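Local coordinates for acyl-CoA dehydrogenase (Bacillus anthracis, PDB 3OWA), which probably catalyses FAD-dependent alpha,beta-dehydrogenation of acyl-CoA thioesters to 2-enoyl-CoAs, as other flavoenzymes of the acyl-CoA dehydrogenase family do, at residues R399-R402 and I403-I406; A280-A283 and V284-S287; Y270-G273 and V274-G278; G116-G120 and I121-P125. All blocks are in the same frame, centred on the assembly; numbering follows the deposited sequence. Where two conformers were deposited one is given.

Interaction 1 of 4, residues R399-R402 and I403-I406; sequences RDSR and INRI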
loop_
_atom_site.group_PDB
_atom_site.type_symbol
_atom_site.label_atom_id
_atom_site.label_comp_id
_atom_site.label_asym_id
_atom_site.label_seq_id
_atom_site.Cartn_x
_atom_site.Cartn_y
_atom_site.Cartn_z
ATOM N N ARG A 399 3.991 -9.569 0.739
ATOM C CA ARG A 399 2.903 -10.389 0.117
ATOM C C ARG A 399 1.939 -10.978 1.160
ATOM O O ARG A 399 0.737 -10.953 0.965
ATOM C CB ARG A 399 3.439 -11.509 -0.786
ATOM C CG ARG A 399 4.088 -11.011 -2.098
ATOM C CD ARG A 399 4.594 -12.154 -2.983
ATOM N NE ARG A 399 5.753 -12.823 -2.395
ATOM C CZ ARG A 399 5.735 -13.944 -1.681
ATOM N NH1 ARG A 399 4.597 -14.608 -1.471
ATOM N NH2 ARG A 399 6.882 -14.440 -1.220
ATOM N N ASP A 400 2.450 -11.410 2.315
ATOM C CA ASP A 400 1.586 -12.043 3.308
ATOM C C ASP A 400 0.619 -11.011 3.876
ATOM O O ASP A 400 -0.483 -11.371 4.312
ATOM C CB ASP A 400 2.428 -12.609 4.489
ATOM C CG ASP A 400 3.334 -13.803 4.102
ATOM O OD1 ASP A 400 3.212 -14.439 3.003
ATOM O OD2 ASP A 400 4.202 -14.142 4.971
ATOM N N SER A 401 1.047 -9.747 3.998
ATOM C CA SER A 401 0.309 -8.737 4.740
ATOM C C SER A 401 -1.033 -8.456 4.056
ATOM O O SER A 401 -2.048 -8.194 4.723
ATOM C CB SER A 401 1.128 -7.421 4.755
ATOM O OG SER A 401 0.351 -6.296 5.190
ATOM N N ARG A 402 -1.047 -8.554 2.738
ATOM C CA ARG A 402 -2.169 -7.924 1.971
ATOM C C ARG A 402 -3.560 -8.518 2.354
ATOM O O ARG A 402 -4.635 -7.801 2.332
ATOM C CB ARG A 402 -1.851 -8.011 0.461
ATOM C CG ARG A 402 -2.918 -7.324 -0.465
ATOM C CD ARG A 402 -2.979 -5.817 -0.008
ATOM N NE ARG A 402 -4.048 -5.020 -0.609
ATOM C CZ ARG A 402 -5.324 -5.001 -0.207
ATOM N NH1 ARG A 402 -5.748 -5.724 0.820
ATOM N NH2 ARG A 402 -6.184 -4.207 -0.824
ATOM N N ILE A 403 -3.560 -9.785 2.734
ATOM C CA ILE A 403 -4.814 -10.502 3.014
ATOM C C ILE A 403 -5.375 -10.052 4.359
ATOM O O ILE A 403 -6.586 -10.184 4.607
ATOM C CB ILE A 403 -4.650 -12.076 2.890
ATOM C CG1 ILE A 403 -5.979 -12.858 3.006
ATOM C CG2 ILE A 403 -3.711 -12.602 3.983
ATOM C CD1 ILE A 403 -6.995 -12.508 1.953
ATOM N N ASN A 404 -4.546 -9.475 5.233
ATOM C CA ASN A 404 -5.062 -9.179 6.553
ATOM C C ASN A 404 -6.142 -8.102 6.484
ATOM O O ASN A 404 -6.959 -8.013 7.406
ATOM C CB ASN A 404 -3.995 -8.697 7.515
ATOM C CG ASN A 404 -2.911 -9.729 7.723
ATOM O OD1 ASN A 404 -3.194 -10.912 7.715
ATOM N ND2 ASN A 404 -1.654 -9.285 7.839
ATOM N N ARG A 405 -6.151 -7.287 5.423
ATOM C CA ARG A 405 -7.183 -6.223 5.329
ATOM C C ARG A 405 -8.485 -6.769 4.801
ATOM O O ARG A 405 -9.495 -6.035 4.628
ATOM C CB ARG A 405 -6.660 -5.042 4.504
ATOM C CG ARG A 405 -5.436 -4.365 5.138
ATOM C CD ARG A 405 -4.593 -3.545 4.160
ATOM N NE ARG A 405 -5.506 -2.721 3.350
ATOM C CZ ARG A 405 -5.195 -2.212 2.173
ATOM N NH1 ARG A 405 -3.980 -2.444 1.643
ATOM N NH2 ARG A 405 -6.123 -1.510 1.501
ATOM N N ILE A 406 -8.492 -8.071 4.535
ATOM C CA ILE A 406 -9.645 -8.722 3.946
ATOM C C ILE A 406 -10.227 -9.753 4.897
ATOM O O ILE A 406 -11.448 -9.836 5.049
ATOM C CB ILE A 406 -9.289 -9.311 2.558
ATOM C CG1 ILE A 406 -9.164 -8.197 1.520
ATOM C CG2 ILE A 406 -10.342 -10.329 2.098
ATOM C CD1 ILE A 406 -8.196 -8.546 0.442
HETATM O O HOH W 1 -1.474 -12.889 6.681
HETATM O O HOH W 2 -1.922 -6.220 7.101
#
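S401 O accepts a backbone bond from N404 N at 2.9 Å. It belongs to a run of i-to-i+3 turns where helix 393-401 passes into the loop before helix 411-427. The next bond of the run, R405 N to R402 O, is weak. Two waters tie N404 back to the helix. One donates to N404 OD1 (2.8 Å) and to D400 O; the other accepts from N404 ND2 and also bonds S401 OG.

Beyond the turn, R402 and R405 stack their guanidinium groups, centres 3.6 Å apart and planes 14° from parallel. R405 NH1 lies over the centre of the R402 group. R402 reaches this place because its chain bends at chi2 (59°), and R405 because it bends at chi3. The two like charges are balanced by carboxylates: D377 of the second subunit forms salt bridges with R402 NE and R405 NH1, and D373 of the same chain with R405 NH1. The pair thus belongs to the dimer interface. I403 faces the cofactor, its side chain about 3 Å from a bound FAD at the nearest atoms. I406 CD1 meets R402 NH1 obliquely at 3.8 Å.

Interaction 2 of 4, residues A280-A283 and V284-S287; sequences AKRA and VEIS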
loop_
_atom_site.group_PDB
_atom_site.type_symbol
_atom_site.label_atom_id
_atom_site.label_comp_id
_atom_site.label_asym_id
_atom_site.label_seq_id
_atom_site.Cartn_x
_atom_site.Cartn_y
_atom_site.Cartn_z
ATOM N N ALA A 280 4.671 -6.169 12.414
ATOM C CA ALA A 280 5.150 -4.817 12.245
ATOM C C ALA A 280 6.443 -4.627 13.020
ATOM O O ALA A 280 7.348 -3.970 12.531
ATOM C CB ALA A 280 4.065 -3.760 12.691
ATOM N N LYS A 281 6.544 -5.231 14.197
ATOM C CA LYS A 281 7.785 -5.157 14.962
ATOM C C LYS A 281 8.927 -5.842 14.243
ATOM O O LYS A 281 10.053 -5.350 14.255
ATOM C CB LYS A 281 7.646 -5.835 16.322
ATOM C CG LYS A 281 6.782 -5.128 17.332
ATOM C CD LYS A 281 6.889 -5.904 18.632
ATOM C CE LYS A 281 5.886 -5.460 19.682
ATOM N NZ LYS A 281 6.080 -6.305 20.917
ATOM N N ARG A 282 8.647 -6.964 13.589
ATOM C CA ARG A 282 9.692 -7.658 12.857
ATOM C C ARG A 282 10.151 -6.830 11.628
ATOM O O ARG A 282 11.346 -6.787 11.296
ATOM C CB ARG A 282 9.172 -9.040 12.401
ATOM C CG ARG A 282 10.177 -9.841 11.605
ATOM C CD ARG A 282 11.470 -10.111 12.438
ATOM N NE ARG A 282 12.392 -10.875 11.609
ATOM C CZ ARG A 282 13.652 -11.139 11.935
ATOM N NH1 ARG A 282 14.415 -11.838 11.089
ATOM N NH2 ARG A 282 14.153 -10.693 13.090
ATOM N N ALA A 283 9.199 -6.194 10.946
ATOM C CA ALA A 283 9.535 -5.347 9.819
ATOM C C ALA A 283 10.431 -4.176 10.273
ATOM O O ALA A 283 11.367 -3.803 9.571
ATOM C CB ALA A 283 8.247 -4.788 9.143
ATOM N N VAL A 284 10.116 -3.574 11.418
ATOM C CA VAL A 284 10.964 -2.501 11.931
ATOM C C VAL A 284 12.387 -3.028 12.128
ATOM O O VAL A 284 13.352 -2.417 11.686
ATOM C CB VAL A 284 10.410 -1.895 13.223
ATOM C CG1 VAL A 284 11.495 -0.965 13.905
ATOM C CG2 VAL A 284 9.128 -1.056 12.944
ATOM N N GLU A 285 12.486 -4.191 12.763
ATOM C CA GLU A 285 13.756 -4.790 13.100
ATOM C C GLU A 285 14.632 -5.097 11.886
ATOM O O GLU A 285 15.795 -4.695 11.827
ATOM C CB GLU A 285 13.520 -6.067 13.911
ATOM C CG GLU A 285 14.810 -6.789 14.271
ATOM C CD GLU A 285 14.599 -8.039 15.165
ATOM O OE1 GLU A 285 15.593 -8.413 15.841
ATOM O OE2 GLU A 285 13.473 -8.647 15.174
ATOM N N ILE A 286 14.076 -5.799 10.904
ATOM C CA ILE A 286 14.868 -6.132 9.725
ATOM C C ILE A 286 15.209 -4.915 8.851
ATOM O O ILE A 286 16.256 -4.880 8.229
ATOM C CB ILE A 286 14.288 -7.304 8.911
ATOM C CG1 ILE A 286 13.010 -6.886 8.199
ATOM C CG2 ILE A 286 14.058 -8.484 9.838
ATOM C CD1 ILE A 286 12.297 -8.084 7.531
ATOM N N SER A 287 14.354 -3.899 8.875
ATOM C CA SER A 287 14.617 -2.677 8.172
ATOM C C SER A 287 15.718 -1.885 8.850
ATOM O O SER A 287 16.532 -1.284 8.162
ATOM C CB SER A 287 13.339 -1.819 8.057
ATOM O OG SER A 287 12.343 -2.568 7.394
#
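R282 and E285 form a salt bridge one turn apart on the long alpha-helix 257-293 of the C-terminal helical domain. R282 NH2 gives E285 OE2 a weak bond of 3.0 Å. The carboxylate oxygen sits at the edge of the guanidinium, in its plane, yet the two flat groups are turned 86° to each other. One face of the same guanidinium is covered by I286, whose CG2 methyl stands over its centre, 3.4 Å from R282 CZ. R282 is therefore met by a charge at its rim and a methyl on its face.

The torsions set this up. R282 leaves the helix with CG opposite the backbone N, then folds at chi2 (60°) so that the chain runs along the helix past E285 and I286. E285 runs out extended to meet it. Further out, E393 of helix 393-401 forms a salt bridge with R282 NH1. R107 also brings its like charge close to R282 NE. I286 packs on E393, I394 and M397 of the same helix 393-401.

Beneath the side chains the backbone keeps regular i-to-i+4 bonds, such as I286 N to R282 O at 2.9 Å. S287 packs on L311, M314 and I382. There A283 O is held twice, by S287 N at 3.1 Å and by S287 OG at 2.7 Å, from opposite faces of its carbonyl plane.

Interaction 3 of 4, residues Y270-G273 and V274-G278; sequences YKLG and VGTVG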
loop_
_atom_site.group_PDB
_atom_site.type_symbol
_atom_site.label_atom_id
_atom_site.label_comp_id
_atom_site.label_asym_id
_atom_site.label_seq_id
_atom_site.Cartn_x
_atom_site.Cartn_y
_atom_site.Cartn_z
ATOM N N TYR A 270 -9.397 -9.413 17.164
ATOM C CA TYR A 270 -8.297 -8.925 18.001
ATOM C C TYR A 270 -7.046 -9.808 17.878
ATOM O O TYR A 270 -5.930 -9.316 18.005
ATOM C CB TYR A 270 -8.709 -8.662 19.467
ATOM C CG TYR A 270 -8.594 -9.845 20.383
ATOM C CD1 TYR A 270 -9.718 -10.585 20.736
ATOM C CD2 TYR A 270 -7.364 -10.200 20.935
ATOM C CE1 TYR A 270 -9.614 -11.682 21.597
ATOM C CE2 TYR A 270 -7.242 -11.293 21.789
ATOM C CZ TYR A 270 -8.371 -12.031 22.114
ATOM O OH TYR A 270 -8.259 -13.121 22.953
ATOM N N LYS A 271 -7.231 -11.101 17.653
ATOM C CA LYS A 271 -6.093 -11.996 17.487
ATOM C C LYS A 271 -5.274 -11.619 16.251
ATOM O O LYS A 271 -4.045 -11.641 16.282
ATOM C CB LYS A 271 -6.586 -13.443 17.352
ATOM C CG LYS A 271 -5.958 -14.371 18.308
ATOM C CD LYS A 271 -6.201 -13.978 19.718
ATOM C CE LYS A 271 -5.341 -14.850 20.630
ATOM N NZ LYS A 271 -5.515 -16.316 20.312
ATOM N N LEU A 272 -5.965 -11.289 15.159
ATOM C CA LEU A 272 -5.291 -10.790 13.972
ATOM C C LEU A 272 -4.560 -9.476 14.277
ATOM O O LEU A 272 -3.430 -9.282 13.831
ATOM C CB LEU A 272 -6.269 -10.631 12.797
ATOM C CG LEU A 272 -5.625 -10.376 11.425
ATOM C CD1 LEU A 272 -4.600 -11.462 11.085
ATOM C CD2 LEU A 272 -6.701 -10.293 10.347
ATOM N N GLY A 273 -5.196 -8.594 15.048
ATOM C CA GLY A 273 -4.536 -7.380 15.539
ATOM C C GLY A 273 -3.219 -7.682 16.230
ATOM O O GLY A 273 -2.179 -7.096 15.913
ATOM N N VAL A 274 -3.238 -8.611 17.175
ATOM C CA VAL A 274 -2.009 -8.996 17.867
ATOM C C VAL A 274 -0.982 -9.506 16.842
ATOM O O VAL A 274 0.191 -9.170 16.892
ATOM C CB VAL A 274 -2.315 -10.127 18.915
ATOM C CG1 VAL A 274 -1.045 -10.630 19.572
ATOM C CG2 VAL A 274 -3.243 -9.630 20.008
ATOM N N GLY A 275 -1.417 -10.372 15.926
ATOM C CA GLY A 275 -0.517 -10.913 14.901
ATOM C C GLY A 275 0.131 -9.809 14.059
ATOM O O GLY A 275 1.351 -9.834 13.805
ATOM N N THR A 276 -0.659 -8.835 13.600
ATOM C CA THR A 276 -0.092 -7.804 12.725
ATOM C C THR A 276 0.918 -6.962 13.517
ATOM O O THR A 276 1.872 -6.423 12.960
ATOM C CB THR A 276 -1.179 -6.901 12.133
ATOM O OG1 THR A 276 -1.915 -6.314 13.213
ATOM C CG2 THR A 276 -2.146 -7.736 11.214
ATOM N N VAL A 277 0.719 -6.886 14.827
ATOM C CA VAL A 277 1.611 -6.098 15.656
ATOM C C VAL A 277 2.959 -6.787 15.737
ATOM O O VAL A 277 4.012 -6.108 15.700
ATOM C CB VAL A 277 1.021 -5.836 17.083
ATOM C CG1 VAL A 277 2.120 -5.533 18.076
ATOM C CG2 VAL A 277 0.052 -4.645 17.048
ATOM N N GLY A 278 2.948 -8.112 15.865
ATOM C CA GLY A 278 4.207 -8.894 15.849
ATOM C C GLY A 278 4.941 -8.721 14.526
ATOM O O GLY A 278 6.156 -8.535 14.490
#
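G273 O accepts two bonds from the following turn of helix 257-293 of the C-terminal helical domain. The backbone bond runs from V277 N to G273 O at 3.1 Å. The hydroxyl bond runs from T276 OG1 to G273 O at 2.8 Å. Both donors come from the same face of the carbonyl plane. The hydroxyl can reach back because T276 places OG1 between its own backbone N and carbonyl carbon (chi1 57°). Its polar group is thus satisfied by the helix itself, at a buried position. The same torsion puts the CG2 methyl of T276 beside L272 O, 3.3 Å away.

The other carbonyls of the turn follow the regular alpha-helical pattern. Y270 O takes V274 N, K271 O takes G275 N, and L272 O takes T276 N at 2.8 Å. Further on, V274 O accepts G278 N. Side-chain contact within the stretch is light. V274 CG2 lies near the plane of the Y270 ring, at its edge, 4.3 Å from Y270 CD2. K271 NZ has a long, weak ion pair with D83.

The turn is packed among neighbouring helices and a loop. Y270, V274 and V277 rest on V329, V325 and A321 of helix 305-336. V274 also touches A99 and E103 of helix 95-105. L272 and T276 meet N404 in the loop after helix 393-401, while T276 packs on L372 and L272 on K365 of helix 358-383.

Interaction 4 of 4, residues G116-G120 and I121-P125; sequences GAHVG and IGSLP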
loop_
_atom_site.group_PDB
_atom_site.type_symbol
_atom_site.label_atom_id
_atom_site.label_comp_id
_atom_site.label_asym_id
_atom_site.label_seq_id
_atom_site.Cartn_x
_atom_site.Cartn_y
_atom_site.Cartn_z
ATOM N N GLY A 116 -3.059 -20.055 14.057
ATOM C CA GLY A 116 -4.207 -19.221 14.490
ATOM C C GLY A 116 -5.551 -19.808 14.128
ATOM O O GLY A 116 -6.505 -19.681 14.901
ATOM N N ALA A 117 -5.673 -20.378 12.914
ATOM C CA ALA A 117 -6.917 -21.026 12.499
ATOM C C ALA A 117 -7.158 -22.284 13.359
ATOM O O ALA A 117 -8.301 -22.625 13.667
ATOM C CB ALA A 117 -6.878 -21.413 11.034
ATOM N N HIS A 118 -6.095 -22.983 13.732
ATOM C CA HIS A 118 -6.318 -24.105 14.598
ATOM C C HIS A 118 -6.767 -23.699 16.012
ATOM O O HIS A 118 -7.750 -24.232 16.496
ATOM C CB HIS A 118 -5.110 -25.048 14.683
ATOM C CG HIS A 118 -5.266 -26.098 15.746
ATOM N ND1 HIS A 118 -6.029 -27.234 15.560
ATOM C CD2 HIS A 118 -4.814 -26.151 17.028
ATOM C CE1 HIS A 118 -6.001 -27.965 16.666
ATOM N NE2 HIS A 118 -5.267 -27.332 17.571
ATOM N N VAL A 119 -6.042 -22.795 16.678
ATOM C CA VAL A 119 -6.343 -22.465 18.061
ATOM C C VAL A 119 -7.493 -21.446 18.196
ATOM O O VAL A 119 -8.083 -21.334 19.268
ATOM C CB VAL A 119 -5.106 -21.919 18.843
ATOM C CG1 VAL A 119 -3.955 -22.947 18.828
ATOM C CG2 VAL A 119 -4.667 -20.522 18.313
ATOM N N GLY A 120 -7.839 -20.752 17.124
ATOM C CA GLY A 120 -8.798 -19.659 17.244
ATOM C C GLY A 120 -10.108 -20.110 16.624
ATOM O O GLY A 120 -10.871 -20.849 17.238
ATOM N N ILE A 121 -10.355 -19.701 15.395
ATOM C CA ILE A 121 -11.658 -19.919 14.785
ATOM C C ILE A 121 -11.999 -21.428 14.703
ATOM O O ILE A 121 -13.161 -21.788 14.742
ATOM C CB ILE A 121 -11.741 -19.241 13.413
ATOM C CG1 ILE A 121 -10.612 -19.737 12.477
ATOM C CG2 ILE A 121 -11.686 -17.734 13.593
ATOM C CD1 ILE A 121 -10.666 -19.141 11.039
ATOM N N GLY A 122 -10.994 -22.299 14.617
ATOM C CA GLY A 122 -11.230 -23.728 14.500
ATOM C C GLY A 122 -11.616 -24.407 15.819
ATOM O O GLY A 122 -12.552 -25.195 15.849
ATOM N N SER A 123 -10.902 -24.106 16.905
ATOM C CA SER A 123 -11.104 -24.808 18.177
ATOM C C SER A 123 -12.093 -24.096 19.087
ATOM O O SER A 123 -12.902 -24.758 19.762
ATOM C CB SER A 123 -9.786 -24.974 18.952
ATOM O OG SER A 123 -8.941 -25.949 18.337
ATOM N N LEU A 124 -12.022 -22.766 19.117
ATOM C CA LEU A 124 -12.828 -21.963 20.045
ATOM C C LEU A 124 -14.346 -22.136 19.901
ATOM O O LEU A 124 -15.055 -21.989 20.880
ATOM C CB LEU A 124 -12.470 -20.477 19.978
ATOM C CG LEU A 124 -11.102 -20.109 20.552
ATOM C CD1 LEU A 124 -10.858 -18.611 20.429
ATOM C CD2 LEU A 124 -10.931 -20.586 22.009
ATOM N N PRO A 125 -14.857 -22.440 18.705
ATOM C CA PRO A 125 -16.317 -22.702 18.710
ATOM C C PRO A 125 -16.728 -23.853 19.635
ATOM O O PRO A 125 -17.807 -23.817 20.204
ATOM C CB PRO A 125 -16.622 -23.044 17.259
ATOM C CG PRO A 125 -15.551 -22.245 16.494
ATOM C CD PRO A 125 -14.323 -22.295 17.336
HETATM O O HOH W 3 -8.314 -17.692 14.495
#
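S123 lies over one face of the H118 ring, its OG 3.9 Å from H118 CE1 and offset toward the rim. The same OG donates to the backbone, reaching H118 O at 2.8 Å. The contact is a pi-type widening where helix 110-122 of the N-terminal helical domain gives way to helix 124-129.

The widening shows in the bonds. A117 O is taken by G122 N at 2.9 Å, five residues on, in place of the usual four. G120 carries the break: its phi and psi of -107° and -99° are far from helical. A water bridges across it, donating to G116 O and accepting from I121 N at 3.0 Å, so both backbone atoms are satisfied although they lie too far apart to bond directly. Past the break, G120 O takes L124 N at 2.9 Å and, weakly, S123 N.

The side chains fill in around this kink. I121 CG1 lies 4.3 Å from A117 CB, and the I121 side chain stands about 4 Å from a bound FAD at the nearest atoms. It also packs on I264 of helix 257-293 and on Y151 of strand 149-152. L124 leans on I264 and I267. The H118 ring is fixed at both nitrogens: NE2 bonds L142 O and ND1 bonds A149 N. Its own carbonyl is covered by S123, whose CB comes to 3.3 Å from H118 O.

All four contacts are mainly buried, though 280-287 has partly exposed charged residues and interaction 1 is buried throughout. Interactions 2 and 3 adjoin on one helix, 257-293: the first adds a salt bridge, the second is largely backbone bonds and a hydroxyl. Interaction 1 touches interaction 3, where N404 packs on L272 and T276. It is also the contact of the four that meets the second subunit, and its paired arginines are balanced by carboxylates of both subunits. Interaction 4 lies in another domain, about 15 Å from interaction 3 between centres, and depends on a widened turn and a water. Interactions 1 and 4 both come close to bound FAD.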